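Side-chain contact in major allergen Alt a 1 (Alternaria alternata, PDB 3V0R), which may bind and inhibit the beta-glucanase activity of thaumatin-like proteins of host plants: residues M71-D76 and S80-K85. Residues are numbered along the deposited sequence; the frame is centred on the assembly and turned at random.
Sequences MDFSFD and SGLLLK
F73 meets L82 and L84 on the face of this antiparallel beta hairpin that also carries F75. L84 CD2 reaches F73 CB at 3.7 Å, and L82 CD1 lies 4.1 Å from the same carbon. F73 CG sits between the backbone N and the carbonyl carbon (chi1 81°), and the ring swings off from strand 81-85. The F75 ring leans over S80 and G81: its CG is anti to the backbone N (chi1 -156°), and F75 CZ lies 3.6 Å from S80 CA. G81 N lies over one face of that ring, near its border. At the far end, the bent M71 chain brings CE to 3.8 Å from L84 CB.

On the other face, D72 and K85 lie side by side. D72 OD2 stays 4.2 Å from K85 NZ, too far for a salt bridge. Six backbone hydrogen bonds join D72 with K85, S74 with L83, and D76 with G81. S80 and G81 together sit opposite D76, forming a G1 beta bulge where the hairpin turns.

Around this, F36 meets F73 edge-to-face, L34 touches F75, I38 touches L84, and W62 makes a cation-pi contact with K85. One face is thus apolar, toward the barrel interior; the other is mixed, with L83 among polar residues. There, with both residues partly exposed, the D72–K85 attraction is probably modest.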
# COMPACT_ATOMS: atom_id res chain seq x y z
N MET A 71 7.99 -4.39 12.40
CA MET A 71 7.27 -4.66 13.66
C MET A 71 6.17 -5.71 13.42
O MET A 71 5.48 -5.65 12.41
CB MET A 71 6.54 -3.42 14.11
CG MET A 71 7.41 -2.26 14.54
SD MET A 71 8.41 -2.68 15.98
CE MET A 71 7.07 -3.16 17.06
N ASP A 72 6.01 -6.59 14.39
CA ASP A 72 4.85 -7.51 14.48
C ASP A 72 4.04 -7.14 15.65
O ASP A 72 4.55 -6.59 16.61
CB ASP A 72 5.29 -8.95 14.61
CG ASP A 72 5.95 -9.50 13.31
OD1 ASP A 72 5.73 -8.97 12.22
OD2 ASP A 72 6.68 -10.49 13.41
N PHE A 73 2.74 -7.45 15.58
CA PHE A 73 1.85 -7.29 16.71
C PHE A 73 0.91 -8.48 16.88
O PHE A 73 0.67 -9.23 15.96
CB PHE A 73 1.06 -5.99 16.62
CG PHE A 73 -0.14 -6.06 15.70
CD1 PHE A 73 0.00 -5.95 14.36
CD2 PHE A 73 -1.43 -6.21 16.22
CE1 PHE A 73 -1.09 -5.93 13.49
CE2 PHE A 73 -2.55 -6.21 15.36
CZ PHE A 73 -2.38 -6.08 13.99
N SER A 74 0.37 -8.60 18.10
CA SER A 74 -0.64 -9.55 18.43
C SER A 74 -1.67 -8.86 19.33
O SER A 74 -1.35 -7.88 19.97
CB SER A 74 0.03 -10.72 19.17
OG SER A 74 -0.87 -11.78 19.40
N PHE A 75 -2.90 -9.35 19.36
CA PHE A 75 -3.97 -8.72 20.13
C PHE A 75 -4.69 -9.78 20.90
O PHE A 75 -4.94 -10.88 20.37
CB PHE A 75 -4.92 -7.95 19.19
CG PHE A 75 -5.69 -6.83 19.83
CD1 PHE A 75 -5.03 -5.69 20.29
CD2 PHE A 75 -7.04 -6.89 19.95
CE1 PHE A 75 -5.74 -4.67 20.93
CE2 PHE A 75 -7.77 -5.87 20.58
CZ PHE A 75 -7.11 -4.77 21.08
N ASP A 76 -5.07 -9.48 22.16
CA ASP A 76 -5.99 -10.31 22.93
C ASP A 76 -7.26 -9.51 23.03
O ASP A 76 -7.35 -8.60 23.81
CB ASP A 76 -5.41 -10.56 24.33
CG ASP A 76 -4.34 -11.68 24.34
OD1 ASP A 76 -4.10 -12.36 23.33
OD2 ASP A 76 -3.75 -11.91 25.41
N SER A 80 -8.52 -6.20 25.44
CA SER A 80 -7.98 -5.14 24.60
C SER A 80 -6.50 -5.00 24.78
O SER A 80 -5.97 -3.89 24.87
CB SER A 80 -8.68 -3.80 24.92
OG SER A 80 -10.04 -3.89 24.53
N GLY A 81 -5.79 -6.12 24.79
CA GLY A 81 -4.39 -6.10 25.06
C GLY A 81 -3.54 -6.23 23.83
O GLY A 81 -3.74 -7.12 23.03
N LEU A 82 -2.65 -5.30 23.65
CA LEU A 82 -1.72 -5.28 22.55
C LEU A 82 -0.35 -5.79 22.96
O LEU A 82 0.14 -5.43 24.02
CB LEU A 82 -1.53 -3.83 22.09
CG LEU A 82 -0.47 -3.56 21.03
CD1 LEU A 82 -0.85 -4.12 19.67
CD2 LEU A 82 -0.17 -2.07 20.84
N LEU A 83 0.29 -6.56 22.08
CA LEU A 83 1.67 -6.99 22.23
C LEU A 83 2.41 -6.65 20.93
O LEU A 83 1.92 -6.90 19.85
CB LEU A 83 1.69 -8.50 22.43
CG LEU A 83 3.02 -9.22 22.40
CD1 LEU A 83 3.92 -8.74 23.48
CD2 LEU A 83 2.87 -10.77 22.52
N LEU A 84 3.54 -5.97 21.06
CA LEU A 84 4.42 -5.65 19.92
C LEU A 84 5.72 -6.42 20.05
O LEU A 84 6.17 -6.66 21.16
CB LEU A 84 4.73 -4.16 19.91
CG LEU A 84 3.59 -3.18 19.74
CD1 LEU A 84 4.04 -1.73 19.99
CD2 LEU A 84 3.04 -3.33 18.30
N LYS A 85 6.36 -6.74 18.94
CA LYS A 85 7.63 -7.36 18.93
C LYS A 85 8.50 -6.77 17.85
O LYS A 85 8.06 -6.58 16.72
CB LYS A 85 7.45 -8.83 18.67
CG LYS A 85 8.73 -9.59 18.54
CD LYS A 85 8.53 -11.07 18.31
CE LYS A 85 7.99 -11.37 16.92
NZ LYS A 85 7.96 -12.84 16.63